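Local coordinates for aminotransferase TlmJ (Streptoalloteichus hindustanus, PDB 5UID), which probably catalyses a pyridoxal 5'-phosphate-dependent transamination, as a member of the DegT/DnrJ/EryC1 aminotransferase family, at residues G34-V39 and S247-A252. Sequence-based numbering, arbitrary orientation.
Sequences GPRTKV and SNDVAA. With PLP (pyridoxal-5'-phosphate), chain J.
The carboxylate of Asp249 reaches across to the first turn of helix 35-48 and is gripped there by four hydrogen bonds. Asp249 OD1 takes three of them: Gly34 N at 2.7 Å, Thr37 N at 2.8 Å, and the Thr37 hydroxyl, whose OG1 stands 2.7 Å from Asp249 OD1. The hydroxyl comes in nearly along the C-O axis, whereas the two amides meet OD1 from above the carboxylate plane, more than 50° out of it. Asp249 OD2 accepts from Arg36 N at 3.0 Å, again from above the plane. The negative group thus sits at the N-terminal end of the helix, where the helix dipole would probably favour its charged form. Thr37 helps through its first torsion (chi1 -63°), which sets OG1 beside its own backbone N and lets both donate to one oxygen.

Arg36 lays its CB and CG across Asp249, CB 3.4 Å from Asp249 CG, then bends at chi2 and chi3 and carries its guanidinium away to a salt bridge with Glu24. An alanine in place of Asp249 would probably leave the amides of Gly34 and Arg36 without this acceptor, Thr37 N with a weak bond to Gly34 O, and the Thr37 hydroxyl freer to turn. One turn along, Ala252 CB packs 3.6 Å from Thr37 CA, and a water donates to Arg36 O and, weakly, to Ala252 O.

Asn248 caps helix 249-280, its OD1 accepting from Ala251 N at 2.9 Å, while its ND2 is hydrogen-bonded to Asp193 OD2 of the second subunit. Asn248, Val250 and Ala251 line the pyridoxal phosphate pocket. The contact joins the starts of helices 35-48 and 249-280, with Val25 of helix 16-28 against Arg36 and Ser57 of strand 55-58 against Thr37.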
# COMPACT_ATOMS: atom_id res chain seq x y z
N GLY A 34 1.44 -10.63 -10.86
CA GLY A 34 1.59 -11.57 -11.94
C GLY A 34 0.60 -12.72 -11.87
O GLY A 34 -0.56 -12.55 -11.47
N PRO A 35 1.04 -13.91 -12.27
CA PRO A 35 0.12 -15.06 -12.29
C PRO A 35 -0.41 -15.45 -10.92
O PRO A 35 -1.53 -15.97 -10.83
CB PRO A 35 0.98 -16.18 -12.90
CG PRO A 35 2.39 -15.77 -12.65
CD PRO A 35 2.39 -14.27 -12.73
N ARG A 36 0.35 -15.22 -9.84
CA ARG A 36 -0.14 -15.59 -8.52
C ARG A 36 -1.28 -14.68 -8.07
O ARG A 36 -2.20 -15.13 -7.37
CB ARG A 36 1.00 -15.56 -7.50
CG ARG A 36 2.25 -16.31 -7.95
CD ARG A 36 1.94 -17.76 -8.27
NE ARG A 36 1.99 -18.60 -7.08
CZ ARG A 36 3.05 -19.32 -6.71
NH1 ARG A 36 4.15 -19.31 -7.45
NH2 ARG A 36 3.00 -20.06 -5.61
N THR A 37 -1.23 -13.40 -8.44
CA THR A 37 -2.34 -12.50 -8.14
C THR A 37 -3.60 -12.93 -8.88
O THR A 37 -4.71 -12.87 -8.33
CB THR A 37 -1.97 -11.06 -8.49
OG1 THR A 37 -0.87 -10.65 -7.67
CG2 THR A 37 -3.15 -10.12 -8.26
N LYS A 38 -3.45 -13.37 -10.13
CA LYS A 38 -4.61 -13.84 -10.89
C LYS A 38 -5.20 -15.09 -10.26
O LYS A 38 -6.43 -15.25 -10.21
CB LYS A 38 -4.21 -14.10 -12.35
CG LYS A 38 -5.38 -14.38 -13.28
CD LYS A 38 -4.91 -14.62 -14.71
CE LYS A 38 -6.07 -14.99 -15.62
NZ LYS A 38 -5.63 -15.25 -17.02
N VAL A 39 -4.35 -15.99 -9.77
CA VAL A 39 -4.85 -17.21 -9.13
C VAL A 39 -5.58 -16.88 -7.83
O VAL A 39 -6.66 -17.42 -7.57
CB VAL A 39 -3.69 -18.20 -8.90
CG1 VAL A 39 -4.11 -19.31 -7.95
CG2 VAL A 39 -3.22 -18.78 -10.23
N SER A 247 -1.41 -4.99 -5.10
CA SER A 247 -0.65 -5.91 -4.26
C SER A 247 0.42 -6.58 -5.12
O SER A 247 0.70 -6.15 -6.25
CB SER A 247 -1.60 -6.92 -3.62
OG SER A 247 -0.94 -7.66 -2.60
N ASN A 248 1.03 -7.64 -4.60
CA ASN A 248 2.10 -8.33 -5.32
C ASN A 248 1.91 -9.83 -5.20
O ASN A 248 1.09 -10.33 -4.42
CB ASN A 248 3.48 -7.91 -4.80
CG ASN A 248 3.66 -8.16 -3.31
OD1 ASN A 248 3.74 -9.30 -2.87
ND2 ASN A 248 3.73 -7.08 -2.53
N ASP A 249 2.68 -10.57 -6.01
CA ASP A 249 2.53 -12.02 -6.07
C ASP A 249 3.06 -12.72 -4.83
O ASP A 249 2.69 -13.87 -4.58
CB ASP A 249 3.24 -12.59 -7.31
CG ASP A 249 2.32 -12.65 -8.52
OD1 ASP A 249 1.25 -12.01 -8.50
OD2 ASP A 249 2.67 -13.35 -9.50
N VAL A 250 3.92 -12.07 -4.05
CA VAL A 250 4.35 -12.66 -2.79
C VAL A 250 3.18 -12.73 -1.82
O VAL A 250 2.88 -13.79 -1.25
CB VAL A 250 5.54 -11.88 -2.20
CG1 VAL A 250 6.15 -12.65 -1.04
CG2 VAL A 250 6.57 -11.61 -3.27
N ALA A 251 2.48 -11.61 -1.64
CA ALA A 251 1.31 -11.59 -0.78
C ALA A 251 0.20 -12.47 -1.35
O ALA A 251 -0.50 -13.17 -0.60
CB ALA A 251 0.81 -10.16 -0.59
N ALA A 252 0.02 -12.45 -2.67
CA ALA A 252 -1.04 -13.24 -3.29
C ALA A 252 -0.81 -14.74 -3.09
O ALA A 252 -1.76 -15.49 -2.85
CB ALA A 252 -1.16 -12.90 -4.77
N1 PLP J . 6.10 -9.58 0.89
C2 PLP J . 5.19 -10.14 1.76
C2A PLP J . 5.33 -11.57 2.18
C3 PLP J . 4.14 -9.38 2.26
O3 PLP J . 3.25 -9.95 3.12
C4 PLP J . 3.98 -8.05 1.88
C4A PLP J . 2.57 -7.52 1.93
O4A PLP J . 1.98 -7.13 0.91
C5 PLP J . 4.90 -7.49 0.99
C6 PLP J . 5.95 -8.26 0.51
C5A PLP J . 4.81 -6.05 0.54
O4P PLP J . 4.52 -5.20 1.63
O HOH W 1 -1.81 -17.41 -5.45